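Local coordinates for protein carbamate kinase (Aeropyrum pernix, PDB 2E9Y) that probably catalyses the reversible transfer of a phosphoryl group between carbamoyl phosphate and ADP, yielding ATP and carbamate, at residues Gly196-Glu201 / Glu208-Val213; Gly60-Ala65 / Gln86-Leu91; Ile38-Leu43 / Arg102-Asn107; Asp215-Ser220 / Leu232-Asp237. All coordinates share one frame; numbering follows the deposited sequence.

Contact 1. Residues Gly196-Glu201 / Glu208-Val213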
# COMPACT_ATOMS: atom_id res chain seq x y z
N GLY A 196 -2.88 10.13 -5.85
CA GLY A 196 -3.97 9.68 -4.98
C GLY A 196 -4.94 8.73 -5.70
O GLY A 196 -5.03 8.70 -6.92
N VAL A 197 -5.65 7.92 -4.89
CA VAL A 197 -6.74 7.10 -5.41
C VAL A 197 -8.04 7.91 -5.56
O VAL A 197 -8.62 8.41 -4.59
CB VAL A 197 -6.96 5.96 -4.42
CG1 VAL A 197 -8.13 5.08 -4.86
CG2 VAL A 197 -5.70 5.11 -4.33
N PRO A 198 -8.52 8.10 -6.81
CA PRO A 198 -9.73 8.87 -7.06
C PRO A 198 -10.98 8.18 -6.58
O PRO A 198 -11.26 7.03 -6.88
CB PRO A 198 -9.90 9.07 -8.55
CG PRO A 198 -8.65 8.57 -9.23
CD PRO A 198 -7.97 7.66 -8.09
N VAL A 199 -11.75 8.97 -5.85
CA VAL A 199 -13.07 8.55 -5.51
C VAL A 199 -14.05 9.68 -5.79
O VAL A 199 -13.68 10.85 -5.93
CB VAL A 199 -13.07 8.24 -4.02
CG1 VAL A 199 -12.10 7.10 -3.74
CG2 VAL A 199 -12.62 9.47 -3.25
N VAL A 200 -15.33 9.29 -5.97
CA VAL A 200 -16.39 10.29 -6.14
C VAL A 200 -17.45 10.11 -5.07
O VAL A 200 -17.65 9.03 -4.53
CB VAL A 200 -17.02 10.09 -7.54
CG1 VAL A 200 -16.00 10.39 -8.63
CG2 VAL A 200 -17.53 8.67 -7.69
N GLU A 201 -18.12 11.22 -4.71
CA GLU A 201 -19.22 11.07 -3.76
C GLU A 201 -20.50 10.66 -4.48
O GLU A 201 -20.95 11.29 -5.43
CB GLU A 201 -19.43 12.41 -3.05
CG GLU A 201 -18.14 13.22 -2.94
CD GLU A 201 -18.47 14.69 -2.84
OE1 GLU A 201 -18.75 15.15 -1.74
OE2 GLU A 201 -18.45 15.37 -3.86
N GLU A 208 -16.98 6.31 -3.64
CA GLU A 208 -16.76 5.17 -4.51
C GLU A 208 -15.53 5.38 -5.36
O GLU A 208 -15.40 6.40 -6.03
CB GLU A 208 -17.97 4.96 -5.41
CG GLU A 208 -17.91 3.72 -6.27
CD GLU A 208 -19.09 3.61 -7.23
OE1 GLU A 208 -20.24 3.72 -6.75
OE2 GLU A 208 -18.86 3.43 -8.44
N PRO A 209 -14.59 4.42 -5.35
CA PRO A 209 -13.39 4.52 -6.15
C PRO A 209 -13.75 4.52 -7.63
O PRO A 209 -14.70 3.88 -8.06
CB PRO A 209 -12.49 3.33 -5.83
CG PRO A 209 -13.17 2.50 -4.75
CD PRO A 209 -14.66 3.08 -4.79
N VAL A 210 -13.01 5.25 -8.46
CA VAL A 210 -13.28 5.27 -9.90
C VAL A 210 -11.99 5.03 -10.68
O VAL A 210 -10.89 5.30 -10.18
CB VAL A 210 -13.90 6.61 -10.36
CG1 VAL A 210 -15.28 6.77 -9.76
CG2 VAL A 210 -13.00 7.77 -9.97
N GLU A 211 -12.11 4.50 -11.89
CA GLU A 211 -10.92 4.27 -12.70
C GLU A 211 -10.55 5.55 -13.41
O GLU A 211 -11.15 5.94 -14.41
CB GLU A 211 -11.16 3.15 -13.71
CG GLU A 211 -11.06 1.75 -13.11
CD GLU A 211 -10.94 0.67 -14.16
OE1 GLU A 211 -11.93 0.46 -14.90
OE2 GLU A 211 -9.86 0.05 -14.26
N ALA A 212 -9.55 6.23 -12.85
CA ALA A 212 -9.06 7.48 -13.40
C ALA A 212 -7.74 7.77 -12.72
O ALA A 212 -7.36 7.09 -11.76
CB ALA A 212 -10.06 8.60 -13.09
N VAL A 213 -7.02 8.76 -13.23
CA VAL A 213 -5.77 9.16 -12.62
C VAL A 213 -5.88 10.63 -12.27
O VAL A 213 -6.69 11.36 -12.86
CB VAL A 213 -4.56 8.93 -13.56
CG1 VAL A 213 -4.40 7.45 -13.84
CG2 VAL A 213 -4.75 9.70 -14.85

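Contact 2. Residues Gly60-Ala65 / Gln86-Leu91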
# COMPACT_ATOMS: atom_id res chain seq x y z
N GLY A 60 1.55 1.73 -14.94
CA GLY A 60 1.47 1.20 -16.29
C GLY A 60 1.95 -0.24 -16.31
O GLY A 60 1.35 -1.10 -16.96
N TYR A 61 3.03 -0.51 -15.57
CA TYR A 61 3.59 -1.85 -15.46
C TYR A 61 2.56 -2.80 -14.89
O TYR A 61 2.34 -3.90 -15.42
CB TYR A 61 4.83 -1.82 -14.56
CG TYR A 61 5.33 -3.19 -14.14
CD1 TYR A 61 6.04 -4.00 -15.02
CD2 TYR A 61 5.10 -3.67 -12.85
CE1 TYR A 61 6.51 -5.26 -14.63
CE2 TYR A 61 5.55 -4.93 -12.45
CZ TYR A 61 6.26 -5.72 -13.35
OH TYR A 61 6.72 -6.95 -12.94
N LEU A 62 1.91 -2.40 -13.79
CA LEU A 62 0.90 -3.25 -13.17
C LEU A 62 -0.26 -3.53 -14.13
O LEU A 62 -0.75 -4.65 -14.21
CB LEU A 62 0.37 -2.59 -11.90
CG LEU A 62 1.41 -2.49 -10.78
CD1 LEU A 62 0.81 -1.78 -9.57
CD2 LEU A 62 1.88 -3.90 -10.39
N SER A 63 -0.70 -2.50 -14.84
CA SER A 63 -1.79 -2.66 -15.80
C SER A 63 -1.41 -3.71 -16.86
O SER A 63 -2.22 -4.57 -17.21
CB SER A 63 -2.09 -1.32 -16.48
OG SER A 63 -2.47 -0.35 -15.52
N GLU A 64 -0.18 -3.64 -17.34
CA GLU A 64 0.30 -4.59 -18.35
C GLU A 64 0.36 -6.00 -17.77
O GLU A 64 -0.02 -6.97 -18.43
CB GLU A 64 1.69 -4.20 -18.84
CG GLU A 64 1.79 -2.89 -19.59
CD GLU A 64 3.17 -2.68 -20.17
OE1 GLU A 64 3.53 -3.42 -21.11
OE2 GLU A 64 3.89 -1.80 -19.68
N ALA A 65 0.85 -6.11 -16.53
CA ALA A 65 0.98 -7.39 -15.86
C ALA A 65 -0.36 -8.10 -15.74
O ALA A 65 -0.48 -9.27 -16.09
CB ALA A 65 1.59 -7.20 -14.47
N GLN A 86 1.23 3.00 -4.37
CA GLN A 86 1.52 3.83 -3.21
C GLN A 86 2.36 3.03 -2.22
O GLN A 86 3.27 3.57 -1.58
CB GLN A 86 0.23 4.33 -2.53
CG GLN A 86 -0.60 5.27 -3.41
CD GLN A 86 -1.78 5.91 -2.68
OE1 GLN A 86 -2.23 5.42 -1.64
NE2 GLN A 86 -2.30 7.00 -3.24
N ALA A 87 2.08 1.74 -2.09
CA ALA A 87 2.85 0.89 -1.18
C ALA A 87 4.21 0.54 -1.79
O ALA A 87 5.22 0.51 -1.09
CB ALA A 87 2.07 -0.38 -0.86
N TRP A 88 4.21 0.28 -3.09
CA TRP A 88 5.43 -0.08 -3.81
C TRP A 88 6.45 1.06 -3.75
O TRP A 88 7.52 0.91 -3.16
CB TRP A 88 5.05 -0.43 -5.26
CG TRP A 88 6.17 -0.64 -6.25
CD1 TRP A 88 7.52 -0.66 -6.01
CD2 TRP A 88 6.01 -0.85 -7.66
NE1 TRP A 88 8.21 -0.86 -7.19
CE2 TRP A 88 7.30 -0.98 -8.22
CE3 TRP A 88 4.90 -0.94 -8.51
CZ2 TRP A 88 7.52 -1.19 -9.59
CZ3 TRP A 88 5.11 -1.14 -9.87
CH2 TRP A 88 6.41 -1.27 -10.39
N ILE A 89 6.09 2.21 -4.31
CA ILE A 89 7.00 3.36 -4.31
C ILE A 89 7.19 3.92 -2.90
O ILE A 89 8.30 4.29 -2.51
CB ILE A 89 6.48 4.46 -5.26
CG1 ILE A 89 6.36 3.91 -6.69
CG2 ILE A 89 7.44 5.64 -5.27
CD1 ILE A 89 5.56 4.81 -7.63
N GLY A 90 6.10 3.98 -2.15
CA GLY A 90 6.16 4.49 -0.79
C GLY A 90 7.15 3.73 0.08
O GLY A 90 7.95 4.33 0.80
N LEU A 91 7.11 2.40 0.01
CA LEU A 91 8.02 1.58 0.80
C LEU A 91 9.48 1.83 0.39
O LEU A 91 10.37 1.92 1.23
CB LEU A 91 7.70 0.09 0.64
CG LEU A 91 8.71 -0.83 1.33
CD1 LEU A 91 8.73 -0.53 2.83
CD2 LEU A 91 8.34 -2.29 1.08

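Contact 3. Residues Ile38-Leu43 / Arg102-Asn107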
# COMPACT_ATOMS: atom_id res chain seq x y z
N ILE A 38 19.20 13.42 -0.65
CA ILE A 38 18.86 14.83 -0.82
C ILE A 38 17.75 15.27 0.14
O ILE A 38 17.80 16.36 0.70
CB ILE A 38 18.44 15.12 -2.28
CG1 ILE A 38 19.66 14.96 -3.19
CG2 ILE A 38 17.85 16.52 -2.41
CD1 ILE A 38 19.34 14.97 -4.66
N ILE A 39 16.74 14.42 0.32
CA ILE A 39 15.65 14.76 1.24
C ILE A 39 16.18 14.86 2.66
O ILE A 39 15.73 15.69 3.45
CB ILE A 39 14.52 13.71 1.18
CG1 ILE A 39 13.79 13.82 -0.16
CG2 ILE A 39 13.55 13.93 2.34
CD1 ILE A 39 12.77 12.72 -0.39
N ALA A 40 17.15 14.00 2.99
CA ALA A 40 17.74 14.00 4.32
C ALA A 40 18.42 15.34 4.57
O ALA A 40 18.41 15.85 5.70
CB ALA A 40 18.76 12.87 4.44
N ASP A 41 19.00 15.91 3.53
CA ASP A 41 19.66 17.20 3.65
C ASP A 41 18.61 18.24 4.03
O ASP A 41 18.81 19.04 4.95
CB ASP A 41 20.34 17.60 2.33
CG ASP A 41 21.52 16.69 1.99
OD1 ASP A 41 22.15 16.16 2.92
OD2 ASP A 41 21.81 16.53 0.79
N VAL A 42 17.49 18.22 3.32
CA VAL A 42 16.40 19.16 3.57
C VAL A 42 15.90 19.08 5.00
O VAL A 42 15.64 20.10 5.63
CB VAL A 42 15.23 18.90 2.60
CG1 VAL A 42 14.02 19.71 3.01
CG2 VAL A 42 15.65 19.25 1.18
N LEU A 43 15.76 17.86 5.52
CA LEU A 43 15.31 17.66 6.90
C LEU A 43 16.37 18.20 7.86
O LEU A 43 16.05 18.68 8.95
CB LEU A 43 15.07 16.17 7.18
CG LEU A 43 13.72 15.57 6.77
CD1 LEU A 43 13.42 15.87 5.31
CD2 LEU A 43 13.75 14.07 7.01
N ARG A 102 19.21 7.31 9.67
CA ARG A 102 19.84 6.48 10.69
C ARG A 102 21.35 6.60 10.57
O ARG A 102 22.07 6.73 11.57
CB ARG A 102 19.41 5.03 10.51
CG ARG A 102 19.92 4.06 11.55
CD ARG A 102 19.63 2.65 11.09
NE ARG A 102 18.26 2.53 10.61
CZ ARG A 102 17.89 1.81 9.56
NH1 ARG A 102 18.79 1.13 8.86
NH2 ARG A 102 16.62 1.77 9.20
N ARG A 103 21.83 6.54 9.33
CA ARG A 103 23.26 6.64 9.05
C ARG A 103 23.79 7.98 9.56
O ARG A 103 24.98 8.14 9.82
CB ARG A 103 23.50 6.52 7.55
CG ARG A 103 24.96 6.64 7.13
CD ARG A 103 25.14 6.36 5.64
NE ARG A 103 24.70 5.01 5.28
CZ ARG A 103 23.58 4.74 4.62
NH1 ARG A 103 22.77 5.71 4.24
NH2 ARG A 103 23.26 3.48 4.35
N ARG A 104 22.88 8.95 9.72
CA ARG A 104 23.26 10.27 10.20
C ARG A 104 22.97 10.42 11.69
O ARG A 104 23.02 11.53 12.24
CB ARG A 104 22.52 11.35 9.41
CG ARG A 104 22.74 11.26 7.91
CD ARG A 104 22.20 12.48 7.18
NE ARG A 104 22.35 12.36 5.73
CZ ARG A 104 22.12 13.35 4.87
NH1 ARG A 104 21.73 14.53 5.31
NH2 ARG A 104 22.28 13.14 3.57
N GLY A 105 22.65 9.31 12.35
CA GLY A 105 22.37 9.35 13.78
C GLY A 105 20.94 9.66 14.15
O GLY A 105 20.61 9.73 15.34
N LEU A 106 20.08 9.86 13.15
CA LEU A 106 18.68 10.16 13.39
C LEU A 106 17.84 8.90 13.26
O LEU A 106 17.81 8.27 12.20
CB LEU A 106 18.18 11.21 12.39
CG LEU A 106 18.82 12.59 12.39
CD1 LEU A 106 20.29 12.49 12.02
CD2 LEU A 106 18.09 13.48 11.39
N ASN A 107 17.15 8.52 14.33
CA ASN A 107 16.31 7.33 14.30
C ASN A 107 14.84 7.70 14.27
O ASN A 107 14.22 7.95 15.31
CB ASN A 107 16.61 6.44 15.51
CG ASN A 107 18.05 5.97 15.54
OD1 ASN A 107 18.56 5.43 14.56
ND2 ASN A 107 18.72 6.18 16.68

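Contact 4. Residues Asp215-Ser220 / Leu232-Asp237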
# COMPACT_ATOMS: atom_id res chain seq x y z
N ASP A 215 -3.53 14.18 -11.58
CA ASP A 215 -2.21 14.77 -11.73
C ASP A 215 -1.58 14.93 -10.35
O ASP A 215 -2.16 15.56 -9.46
CB ASP A 215 -2.32 16.14 -12.41
CG ASP A 215 -0.97 16.74 -12.71
OD1 ASP A 215 -0.38 17.35 -11.80
OD2 ASP A 215 -0.50 16.60 -13.86
N LYS A 216 -0.38 14.38 -10.17
CA LYS A 216 0.28 14.45 -8.87
C LYS A 216 0.65 15.86 -8.43
O LYS A 216 0.72 16.14 -7.24
CB LYS A 216 1.53 13.56 -8.87
CG LYS A 216 2.63 13.97 -9.83
CD LYS A 216 3.62 14.90 -9.17
CE LYS A 216 4.87 15.07 -10.03
NZ LYS A 216 5.88 15.91 -9.34
N ASP A 217 0.90 16.74 -9.39
CA ASP A 217 1.27 18.11 -9.04
C ASP A 217 0.04 18.91 -8.61
O ASP A 217 0.08 19.62 -7.60
CB ASP A 217 1.99 18.78 -10.20
CG ASP A 217 3.33 18.13 -10.48
OD1 ASP A 217 4.12 17.98 -9.52
OD2 ASP A 217 3.61 17.77 -11.65
N LEU A 218 -1.05 18.79 -9.36
CA LEU A 218 -2.28 19.49 -9.00
C LEU A 218 -2.75 18.99 -7.63
O LEU A 218 -3.17 19.78 -6.78
CB LEU A 218 -3.37 19.22 -10.04
CG LEU A 218 -3.06 19.72 -11.46
CD1 LEU A 218 -4.29 19.52 -12.35
CD2 LEU A 218 -2.67 21.19 -11.41
N ALA A 219 -2.67 17.68 -7.42
CA ALA A 219 -3.08 17.09 -6.15
C ALA A 219 -2.18 17.55 -5.00
O ALA A 219 -2.68 17.85 -3.91
CB ALA A 219 -3.05 15.56 -6.24
N SER A 220 -0.88 17.60 -5.23
CA SER A 220 0.08 18.04 -4.21
C SER A 220 -0.17 19.49 -3.82
O SER A 220 -0.03 19.87 -2.65
CB SER A 220 1.52 17.88 -4.70
OG SER A 220 1.85 16.52 -4.89
N LEU A 232 5.10 25.03 -1.08
CA LEU A 232 4.83 23.95 -2.02
C LEU A 232 6.09 23.89 -2.88
O LEU A 232 6.52 24.90 -3.45
CB LEU A 232 3.62 24.24 -2.92
CG LEU A 232 3.45 23.30 -4.12
CD1 LEU A 232 3.22 21.86 -3.64
CD2 LEU A 232 2.30 23.75 -4.99
N VAL A 233 6.69 22.71 -2.94
CA VAL A 233 7.91 22.52 -3.72
C VAL A 233 7.68 21.44 -4.77
O VAL A 233 7.20 20.36 -4.45
CB VAL A 233 9.08 22.07 -2.82
CG1 VAL A 233 10.34 21.87 -3.66
CG2 VAL A 233 9.31 23.09 -1.72
N ILE A 234 8.02 21.74 -6.02
CA ILE A 234 7.89 20.75 -7.08
C ILE A 234 9.30 20.48 -7.61
O ILE A 234 9.94 21.36 -8.18
CB ILE A 234 7.01 21.26 -8.24
CG1 ILE A 234 5.59 21.53 -7.73
CG2 ILE A 234 6.96 20.20 -9.34
CD1 ILE A 234 4.66 22.06 -8.78
N LEU A 235 9.77 19.26 -7.40
CA LEU A 235 11.11 18.89 -7.85
C LEU A 235 11.05 18.06 -9.12
O LEU A 235 10.48 16.97 -9.14
CB LEU A 235 11.84 18.11 -6.75
CG LEU A 235 12.08 18.86 -5.44
CD1 LEU A 235 12.80 17.95 -4.46
CD2 LEU A 235 12.92 20.11 -5.70
N THR A 236 11.64 18.59 -10.19
CA THR A 236 11.63 17.91 -11.47
C THR A 236 13.05 17.67 -11.98
O THR A 236 14.00 17.67 -11.19
CB THR A 236 10.81 18.74 -12.50
OG1 THR A 236 10.75 18.04 -13.74
CG2 THR A 236 11.44 20.11 -12.69
N ASP A 237 13.21 17.49 -13.29
CA ASP A 237 14.52 17.23 -13.85
C ASP A 237 15.12 18.42 -14.60
O ASP A 237 16.05 18.27 -15.40
CB ASP A 237 14.46 16.00 -14.77
CG ASP A 237 13.64 16.23 -16.01
OD1 ASP A 237 12.71 17.08 -15.98
OD2 ASP A 237 13.91 15.56 -17.03
O HOH W 1 8.02 16.45 -10.52

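Contact 1. Residues Gly196-Glu201 / Glu208-Val213
The carbonyl O of Glu208 accepts the N-H of Val200, N to O 2.9 Å, and the N-H points almost straight at it (162°). The same oxygen lies 3.2 Å from Val199 CA, a CA-H...O contact beside the main bond. The return bond runs from Glu208 N to Val200 O, also 2.9 Å. Val200 and Glu208 are thus an antiparallel hydrogen-bonded pair. Val199 and Pro209 form the neighbouring non-hydrogen-bonded pair, and there Val199 CG1 rests against Pro209 CA. One more bond, Val210 N to Pro198 O at 3.0 Å, carries the pairing past the end of the second strand. The two strands, 197-201 and 207-209, form a beta hairpin. Strand 197-201 also pairs in parallel with strand 112-119, so the hairpin is built onto the main sheet. Pro209 packs on His95 of the second subunit.

Val210 fills the space between Pro198 and Val200 with both methyls. CG1, anti to the carbonyl carbon, comes 3.6 Å from Val200 CG2, and the two side chains cross at about a right angle. CG2 turns the other way and meets Pro198 CB, also at 3.6 Å. Cut back to an alanine, Val210 would lose both methyls, which would probably open a gap beside Pro198 CB and Val200 CG2. Further along, the outer edge of the Pro198 ring touches the Ala212 carbonyl, with Pro198 CG 3.2 Å from Ala212 O.

Contact 2. Residues Gly60-Ala65 / Gln86-Leu91
Trp88 spans the gap between helix 78-103 and helix 56-67 and meets Tyr61 and Leu62 with the far end of its indole. CB points from its own helix toward residues 60-65. CG lies anti to the backbone N (chi1 172°), which sends the ring system straight across. This reach is needed, because the nearest CA atoms, those of Leu62 and Trp88, are 10.9 Å apart. On the five-membered ring, NE1 makes a weak hydrogen bond to Gln28 OE1, outside the two segments. The six-membered ring carries the contact. CZ3 comes 4.0 Å from Leu62 CG, which sits at the indole edge, near its plane. The leucine and tryptophan side chains slide past each other in opposite directions. CZ3 also lies 3.9 Å from Tyr61 CD2. CH2, at the tip, is closer still to that carbon, 3.7 Å from Tyr61 CD2. The two rings meet obliquely, with planes 67° apart and the centroid of the Tyr61 ring 5.8 Å from that of the Trp88 six-membered ring.

The pair lies close to the dimer interface. Tyr61 OH is hydrogen-bonded to Pro74 O of the second subunit, and Trp88 packs on Met84 of that subunit. The same aromatic residues therefore join two helices of one chain and face its partner.

All three touching residues are buried, and they meet through carbon atoms alone. The contact is apolar and depends on shape, while the phenol and the indole N-H find their polar partners outside it.

Contact 3. Residues Ile38-Leu43 / Arg102-Asn107
Arg104 holds CG anti to the carbonyl carbon (chi1 -56°) and runs extended from CG to NE, which carries its guanidinium across to Ala40 and Asp41. Asp41 has the same first turn: its CB starts away from the other segment, but CG swings back beside the backbone N and brings OD1 to the arginine. The result is a salt bridge. Arg104 grips with both end nitrogens, and both reach one oxygen: NH1 lies 2.9 Å from Asp41 OD1 and NH2 lies 3.1 Å from Asp41 OD1. The oxygen sits near the guanidinium plane, but both nitrogens come to it from the same face of the carboxylate, whose plane is turned 35° from that of the guanidinium. Neither bond is straight; the better one, from NH1, has an angle of 145°. Ala40 CB lies over the centre of one guanidinium face, 3.4 Å from Arg104 CZ, a snug fit. NE of Arg104 has its own salt bridge, to Glu100 OE2, so two carboxylates hold the group and limit its rotation.

Arg104 stands just where helix 78-103 ends in a Schellman motif, with Gly105 at the C-prime position. The contact ties this end to helix 25-44, which also packs on Leu101 of helix 78-103, on strand 48-52 through Ile39 and Leu43, and on helix 301-305 through Ile38 and Val42.

Contact 4. Residues Asp215-Ser220 / Leu232-Asp237
Helix 216-226 and strand 231-236 are successive elements of the alpha/beta core, and Asp217 of the helix meets Ile234 of the strand. The short segments run nearly antiparallel (163°), with their axes 9.9 Å apart. Asp215 is the N-cap; its OD1 accepts from Leu218 N at 2.9 Å. Two contacts follow, one turn apart on the helix. Asp217 OD1 lies 3.6 Å from Ile234 CG2, the branch anti to the backbone N, and the two side chains cross obliquely. Leu232 CD1 lies 3.9 Å from Ser220 O.

The other carboxylate oxygen, Asp217 OD2, forms a salt bridge with Lys278. Lys216 is deposited in two conformers. In one of them NZ is 2.7 Å from Asp217 OD1, so this second bridge may not be constant. An aspartate set between two lysines is consistent with the phosphoryl-transfer site of amino acid kinases. With an alanine at Asp217, Lys278 would probably lose its carboxylate mate and Ile234 CG2 its oxygen neighbour.

Across the two segments the fit is thus mostly methyl against oxygen, and the charge of Asp217 is met mainly by Lys278, and by Lys216 in one of its conformers.

In the fold
Contacts 1 and 2 are the pair that touch: Gly196 CA lies 3.6 Å from Gln86 NE2, and both contacts reach the second subunit. Their centres are about 17 Å apart. Contact 3 shares helix 78-103 with contact 2, and contact 2 is nested in the chain loop that contact 3 closes. Contact 3 lies on the opposite side of the chain's centre from contact 1, about 34 Å between centres. Contact 4 follows contact 1 in sequence after a single residue and reaches the same sheet. It is nearest the middle, about 6 Å from the chain's centre, and holds the aspartate and lysines that resemble a family phosphoryl-transfer site.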